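Local coordinates for type III export protein PSCG (Pseudomonas aeruginosa, PDB 2UWJ) that acts with PscE as a cytoplasmic type III secretion chaperone that keeps the needle protein PscF from polymerising before export, at residues L76-L81 with D88-G93; H63-P66 with L70-W73; I44-L49 with L59-G64. All coordinates share one frame; numbering follows the deposited sequence.

Interaction 1. Residues L76-L81 with D88-G93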
# COMPACT_ATOMS: atom_id res chain seq x y z
N LEU C 76 -12.42 -10.01 15.44
CA LEU C 76 -13.38 -8.87 15.43
C LEU C 76 -14.81 -9.42 15.49
O LEU C 76 -15.68 -8.83 16.17
CB LEU C 76 -13.22 -8.00 14.16
CG LEU C 76 -11.94 -7.09 14.19
CD1 LEU C 76 -11.69 -6.50 12.80
CD2 LEU C 76 -12.07 -6.00 15.21
N CYS C 77 -15.07 -10.52 14.77
CA CYS C 77 -16.40 -11.14 14.75
C CYS C 77 -16.78 -11.65 16.16
O CYS C 77 -17.94 -11.48 16.65
CB CYS C 77 -16.44 -12.31 13.74
SG CYS C 77 -16.55 -11.73 12.04
N GLU C 78 -15.83 -12.31 16.80
CA GLU C 78 -16.06 -12.83 18.16
C GLU C 78 -16.35 -11.63 19.11
O GLU C 78 -17.23 -11.70 20.00
CB GLU C 78 -14.81 -13.62 18.62
CG GLU C 78 -14.78 -15.02 18.01
CD GLU C 78 -13.41 -15.70 18.10
OE1 GLU C 78 -12.38 -15.01 18.23
OE2 GLU C 78 -13.38 -16.93 18.04
N TRP C 79 -15.60 -10.56 18.94
CA TRP C 79 -15.79 -9.36 19.74
C TRP C 79 -17.23 -8.82 19.59
O TRP C 79 -17.89 -8.61 20.60
CB TRP C 79 -14.77 -8.29 19.35
CG TRP C 79 -14.89 -6.94 20.07
CD1 TRP C 79 -14.81 -6.70 21.43
CD2 TRP C 79 -14.97 -5.65 19.44
NE1 TRP C 79 -14.81 -5.33 21.68
CE2 TRP C 79 -14.90 -4.66 20.48
CE3 TRP C 79 -15.06 -5.23 18.10
CZ2 TRP C 79 -14.93 -3.28 20.22
CZ3 TRP C 79 -15.09 -3.83 17.84
CH2 TRP C 79 -15.03 -2.88 18.90
N HIS C 80 -17.71 -8.62 18.36
CA HIS C 80 -19.06 -8.07 18.18
C HIS C 80 -20.13 -9.06 18.61
O HIS C 80 -21.25 -8.64 18.92
CB HIS C 80 -19.34 -7.62 16.73
CG HIS C 80 -18.46 -6.51 16.25
ND1 HIS C 80 -18.66 -5.18 16.57
CD2 HIS C 80 -17.40 -6.52 15.39
CE1 HIS C 80 -17.80 -4.42 15.93
NE2 HIS C 80 -17.01 -5.20 15.20
N LEU C 81 -19.80 -10.35 18.65
CA LEU C 81 -20.78 -11.35 19.08
C LEU C 81 -20.71 -11.53 20.63
O LEU C 81 -21.42 -12.36 21.19
CB LEU C 81 -20.55 -12.70 18.36
CG LEU C 81 -20.91 -12.83 16.87
CD1 LEU C 81 -20.47 -14.24 16.35
CD2 LEU C 81 -22.45 -12.62 16.65
N ASP C 88 -10.40 -13.91 23.58
CA ASP C 88 -9.16 -13.89 24.34
C ASP C 88 -8.23 -15.00 23.94
O ASP C 88 -7.03 -14.80 23.88
CB ASP C 88 -9.42 -13.94 25.87
CG ASP C 88 -10.14 -12.69 26.39
OD1 ASP C 88 -10.06 -11.61 25.73
OD2 ASP C 88 -10.78 -12.78 27.47
N ARG C 89 -8.75 -16.20 23.68
CA ARG C 89 -7.87 -17.30 23.25
C ARG C 89 -7.28 -16.99 21.86
O ARG C 89 -6.08 -17.22 21.60
CB ARG C 89 -8.62 -18.64 23.14
CG ARG C 89 -9.03 -19.26 24.50
CD ARG C 89 -9.62 -20.66 24.33
NE ARG C 89 -10.87 -20.72 23.56
CZ ARG C 89 -12.08 -20.47 24.04
NH1 ARG C 89 -12.25 -20.13 25.33
NH2 ARG C 89 -13.15 -20.58 23.24
N ARG C 90 -8.11 -16.51 20.94
CA ARG C 90 -7.59 -16.19 19.61
C ARG C 90 -6.48 -15.11 19.72
O ARG C 90 -5.38 -15.26 19.16
CB ARG C 90 -8.74 -15.72 18.67
CG ARG C 90 -8.28 -15.56 17.19
CD ARG C 90 -9.46 -15.24 16.26
NE ARG C 90 -10.60 -16.17 16.38
CZ ARG C 90 -10.75 -17.33 15.72
NH1 ARG C 90 -9.84 -17.79 14.85
NH2 ARG C 90 -11.86 -18.03 15.90
N LEU C 91 -6.76 -14.02 20.45
CA LEU C 91 -5.74 -12.97 20.61
C LEU C 91 -4.46 -13.52 21.24
O LEU C 91 -3.35 -13.24 20.76
CB LEU C 91 -6.25 -11.77 21.42
CG LEU C 91 -7.41 -11.00 20.81
CD1 LEU C 91 -7.70 -9.75 21.64
CD2 LEU C 91 -7.04 -10.65 19.33
N ALA C 92 -4.59 -14.35 22.28
CA ALA C 92 -3.40 -14.94 22.92
C ALA C 92 -2.60 -15.76 21.88
O ALA C 92 -1.37 -15.73 21.86
CB ALA C 92 -3.82 -15.85 24.14
N GLY C 93 -3.29 -16.47 20.99
CA GLY C 93 -2.59 -17.23 19.97
C GLY C 93 -1.84 -16.33 18.99
O GLY C 93 -0.66 -16.54 18.70
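Glu78 and Arg90 reach for each other from two consecutive helices, 71-80 and 84-95, and their side chains meet at about a right angle. The arginine presents the flank of its guanidinium group that carries NE and NH2, so that each nitrogen serves a different carboxylate oxygen. NE donates to Glu78 OE1 over 2.8 Å, and NH2 of Arg90 donates to Glu78 OE2, also over 2.8 Å. Both bonds are nearly straight. The two flat groups are nevertheless not coplanar, their planes lying 43° apart. OE1 and OE2 stay close to the guanidinium plane, whereas each nitrogen stands well above the plane of the carboxylate, so the fit is in plane for the arginine and tilted for the glutamate.

Glu78 runs out extended beyond CG towards the second helix. In Arg90 a chi1 of -172° sends the chain away from the backbone nitrogen, and the bend at chi3 (-52°) turns its edge to the acid. The pair bridges backbones whose CA atoms at Glu78 and Arg90 are 9.2 Å apart, and it accounts for nearly all the surface the two segments bury.

Glu78 is buried, and this two-pronged salt bridge probably favours its charged form. NH1 of Arg90 turns to a further acid, Glu71, about two turns earlier on helix 71-80, so the guanidinium joins two carboxylates of that helix. A two-bond salt bridge thus ties two helices that follow one another in the chain, as in the helical-hairpin architecture of the TPR clan to which the family is assigned.

Interaction 2. Residues H63-P66 with L70-W73; sequences HGNP and LEPW
A chi1 of 168°, which places CG across from the backbone nitrogen, swings the side chain of Asn65 out of the loop towards Glu71, while a bend at chi2 (-73°) folds the glutamate back to meet it. The two chains slide past each other in opposite directions, and their flat ends come to lie nearly coplanar, 22° apart. ND2 of Asn65 donates to OE2 of Glu71 across 2.9 Å. The acceptor sits close to the amide plane, and the N-H points at the anti lone pair of OE2, the one away from OE1.

OD1 of Asn65 has its own hydrogen bond just outside the two segments, and CD1 of Leu70 packs obliquely beside it, 3.8 Å from OD1. ND2 also donates to the backbone O of Trp67; with ND2 and OD1 both bonded, the flip of the amide is probably fixed. Glu71 is likewise shared, because OE1 forms a salt bridge with Arg90 NH1, the stronger of its polar ties. The nearby positive charge would help keep the carboxylate ionised.

The contact ties the middle of the loop between helices 55-59 and 71-80 to the start of helix 71-80. Leu70, Pro72 and Trp73 touch apolar side chains of a different protein in the assembly. Within the chain, Leu70 and Trp73 pack on helix 38-51, Pro72 lies against helix 100-113, and Arg90 reaches in from helix 84-95.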
# COMPACT_ATOMS: atom_id res chain seq x y z
N HIS C 63 -12.86 -22.05 10.89
CA HIS C 63 -12.62 -23.51 10.99
C HIS C 63 -11.51 -24.00 10.06
O HIS C 63 -11.74 -24.05 8.88
CB HIS C 63 -13.89 -24.25 10.57
CG HIS C 63 -15.02 -24.08 11.53
ND1 HIS C 63 -14.92 -24.45 12.86
CD2 HIS C 63 -16.27 -23.57 11.37
CE1 HIS C 63 -16.06 -24.17 13.47
NE2 HIS C 63 -16.89 -23.64 12.59
N GLY C 64 -10.33 -24.32 10.60
CA GLY C 64 -9.22 -24.78 9.77
C GLY C 64 -8.59 -23.65 8.92
O GLY C 64 -7.75 -23.91 8.05
N ASN C 65 -8.98 -22.39 9.16
CA ASN C 65 -8.45 -21.27 8.38
C ASN C 65 -6.95 -21.46 8.08
O ASN C 65 -6.12 -21.51 9.00
CB ASN C 65 -8.63 -19.92 9.11
CG ASN C 65 -7.82 -18.81 8.43
OD1 ASN C 65 -7.87 -18.66 7.20
ND2 ASN C 65 -7.10 -18.04 9.22
N PRO C 66 -6.59 -21.51 6.81
CA PRO C 66 -5.19 -21.69 6.43
C PRO C 66 -4.37 -20.38 6.22
O PRO C 66 -3.16 -20.45 6.03
CB PRO C 66 -5.31 -22.47 5.13
CG PRO C 66 -6.40 -21.77 4.46
CD PRO C 66 -7.46 -21.54 5.62
N LEU C 70 -5.95 -13.56 7.90
CA LEU C 70 -7.40 -13.42 8.03
C LEU C 70 -7.84 -13.52 9.49
O LEU C 70 -8.98 -13.12 9.83
CB LEU C 70 -8.16 -14.49 7.22
CG LEU C 70 -7.87 -14.46 5.71
CD1 LEU C 70 -8.68 -15.58 5.04
CD2 LEU C 70 -8.22 -13.05 5.11
N GLU C 71 -6.95 -14.01 10.36
CA GLU C 71 -7.33 -14.20 11.79
C GLU C 71 -7.91 -12.95 12.51
O GLU C 71 -8.82 -13.10 13.30
CB GLU C 71 -6.17 -14.79 12.60
CG GLU C 71 -5.84 -16.25 12.24
CD GLU C 71 -6.92 -17.19 12.80
OE1 GLU C 71 -7.26 -17.03 13.99
OE2 GLU C 71 -7.44 -18.03 12.05
N PRO C 72 -7.35 -11.75 12.26
CA PRO C 72 -7.93 -10.58 12.94
C PRO C 72 -9.44 -10.42 12.70
O PRO C 72 -10.15 -9.95 13.58
CB PRO C 72 -7.14 -9.39 12.35
CG PRO C 72 -5.72 -10.03 12.11
CD PRO C 72 -6.10 -11.40 11.54
N TRP C 73 -9.91 -10.75 11.49
CA TRP C 73 -11.32 -10.64 11.17
C TRP C 73 -12.14 -11.56 12.06
O TRP C 73 -13.23 -11.16 12.51
CB TRP C 73 -11.62 -10.99 9.70
CG TRP C 73 -10.90 -10.08 8.79
CD1 TRP C 73 -9.61 -10.23 8.30
CD2 TRP C 73 -11.38 -8.84 8.28
NE1 TRP C 73 -9.28 -9.14 7.49
CE2 TRP C 73 -10.36 -8.28 7.47
CE3 TRP C 73 -12.60 -8.14 8.43
CZ2 TRP C 73 -10.53 -7.05 6.80
CZ3 TRP C 73 -12.75 -6.91 7.76
CH2 TRP C 73 -11.75 -6.39 6.97

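Interaction 3. Residues I44-L49 with L59-G64; sequences IRISSL and LAFAHG
Phe61, two residues beyond helix 55-59, reaches onto the flank of helix 38-51, and its side chain can be traced outward atom by atom. CB comes first to Ile46, whose CD1 lies 3.9 Å from it. From there a chi1 of -70°, setting CG opposite the carbonyl carbon, projects the ring towards the helix. Along one side CD2 of Phe61 meets Ile46 CG1 at 3.8 Å, an approach oblique to the ring. Ile46 and Phe61 run past each other in opposite directions, and the isoleucine touches both CB and the ring. Ile46 also touches Trp73 and Phe74 of helix 71-80. Further out on the same side, CE2 of Phe61 is met at the ring edge by Leu49 CD1, more loosely, at 4.3 Å.

Here the residues one turn apart on helix 38-51, Arg45 and Leu49, with Ile46 between them, present three side chains to a single aromatic one. The contact packs the irregular segment after helix 55-59 against helix 38-51, in a family assigned to the TPR clan and consistent with the stacked helices of that clan.

At the far end, CZ of Phe61 lies 3.8 Å from Arg45 CD. The arginine contributes its aliphatic part, crossing the phenylalanine at about a right angle, while its guanidinium is engaged elsewhere: NE forms a salt bridge with Glu33 on helix 22-34.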
# COMPACT_ATOMS: atom_id res chain seq x y z
N ILE C 44 -12.20 -10.77 0.96
CA ILE C 44 -13.35 -9.96 0.53
C ILE C 44 -14.67 -10.49 1.08
O ILE C 44 -15.50 -9.72 1.59
CB ILE C 44 -13.41 -9.88 -1.05
CG1 ILE C 44 -12.22 -9.02 -1.58
CG2 ILE C 44 -14.76 -9.28 -1.50
CD1 ILE C 44 -11.78 -9.42 -3.11
N ARG C 45 -14.85 -11.79 0.99
CA ARG C 45 -16.06 -12.45 1.49
C ARG C 45 -16.22 -12.14 2.98
O ARG C 45 -17.29 -11.76 3.43
CB ARG C 45 -15.91 -13.98 1.33
CG ARG C 45 -16.21 -14.52 -0.11
CD ARG C 45 -16.15 -16.03 -0.11
NE ARG C 45 -16.29 -16.60 -1.46
CZ ARG C 45 -17.45 -16.68 -2.11
NH1 ARG C 45 -18.55 -16.22 -1.53
NH2 ARG C 45 -17.52 -17.25 -3.32
N ILE C 46 -15.13 -12.34 3.73
CA ILE C 46 -15.18 -12.11 5.19
C ILE C 46 -15.44 -10.62 5.57
O ILE C 46 -16.29 -10.30 6.43
CB ILE C 46 -13.89 -12.60 5.82
CG1 ILE C 46 -13.90 -14.13 5.79
CG2 ILE C 46 -13.80 -12.06 7.30
CD1 ILE C 46 -12.55 -14.80 6.09
N SER C 47 -14.75 -9.71 4.89
CA SER C 47 -14.93 -8.30 5.15
C SER C 47 -16.38 -7.90 4.84
O SER C 47 -17.03 -7.15 5.61
CB SER C 47 -13.96 -7.46 4.30
OG SER C 47 -14.23 -6.08 4.48
N SER C 48 -16.90 -8.38 3.71
CA SER C 48 -18.26 -8.03 3.31
C SER C 48 -19.27 -8.55 4.34
O SER C 48 -20.16 -7.82 4.75
CB SER C 48 -18.62 -8.65 1.96
OG SER C 48 -19.99 -8.39 1.71
N LEU C 49 -19.10 -9.81 4.76
CA LEU C 49 -20.02 -10.37 5.75
C LEU C 49 -19.88 -9.65 7.11
O LEU C 49 -20.88 -9.24 7.71
CB LEU C 49 -19.77 -11.87 5.90
CG LEU C 49 -20.23 -12.71 4.70
CD1 LEU C 49 -19.63 -14.11 4.89
CD2 LEU C 49 -21.83 -12.80 4.62
N LEU C 59 -17.61 -16.13 10.49
CA LEU C 59 -16.88 -17.07 11.34
C LEU C 59 -16.93 -18.52 10.84
O LEU C 59 -16.14 -19.33 11.27
CB LEU C 59 -17.38 -17.01 12.79
CG LEU C 59 -16.75 -15.90 13.65
CD1 LEU C 59 -17.61 -15.80 14.95
CD2 LEU C 59 -15.22 -16.22 14.00
N ALA C 60 -17.82 -18.84 9.90
CA ALA C 60 -17.80 -20.21 9.37
C ALA C 60 -16.41 -20.47 8.71
O ALA C 60 -15.95 -21.62 8.66
CB ALA C 60 -18.93 -20.41 8.34
N PHE C 61 -15.74 -19.42 8.23
CA PHE C 61 -14.42 -19.56 7.57
C PHE C 61 -13.25 -19.75 8.55
O PHE C 61 -12.13 -20.15 8.15
CB PHE C 61 -14.15 -18.35 6.67
CG PHE C 61 -15.04 -18.27 5.43
CD1 PHE C 61 -14.93 -19.22 4.42
CD2 PHE C 61 -15.95 -17.23 5.26
CE1 PHE C 61 -15.72 -19.14 3.24
CE2 PHE C 61 -16.72 -17.13 4.11
CZ PHE C 61 -16.62 -18.08 3.10
N ALA C 62 -13.48 -19.49 9.84
CA ALA C 62 -12.40 -19.66 10.85
C ALA C 62 -11.93 -21.12 11.03
O ALA C 62 -10.73 -21.37 11.31
CB ALA C 62 -12.83 -19.06 12.27
N HIS C 63 -12.86 -22.05 10.89
CA HIS C 63 -12.62 -23.51 10.99
C HIS C 63 -11.51 -24.00 10.06
O HIS C 63 -11.74 -24.05 8.88
CB HIS C 63 -13.89 -24.25 10.57
CG HIS C 63 -15.02 -24.08 11.53
ND1 HIS C 63 -14.92 -24.45 12.86
CD2 HIS C 63 -16.27 -23.57 11.37
CE1 HIS C 63 -16.06 -24.17 13.47
NE2 HIS C 63 -16.89 -23.64 12.59
N GLY C 64 -10.33 -24.32 10.60
CA GLY C 64 -9.22 -24.78 9.77
C GLY C 64 -8.59 -23.65 8.92
O GLY C 64 -7.75 -23.91 8.05

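How the interactions relate
The three contacts follow the chain from helix 38-51 to helix 84-95. Interaction 3 comes first, interaction 2 begins on His63 and Gly64 where interaction 3 ends, and interaction 1 follows. The centres of interactions 2 and 3 are about 7 Å apart, those of 1 and 2 about 11 Å, and those of 1 and 3 about 14 Å. Helix 71-80 serves both interactions 1 and 2, which join directly through Arg90 and Glu71. Trp73 packs on Ile46 between interactions 2 and 3, and Leu59 on Cys77 and Leu81 between 3 and 1. Together they join helices 38-51, 71-80 and 84-95 and the loop before helix 71-80 into one continuous part of the chaperone.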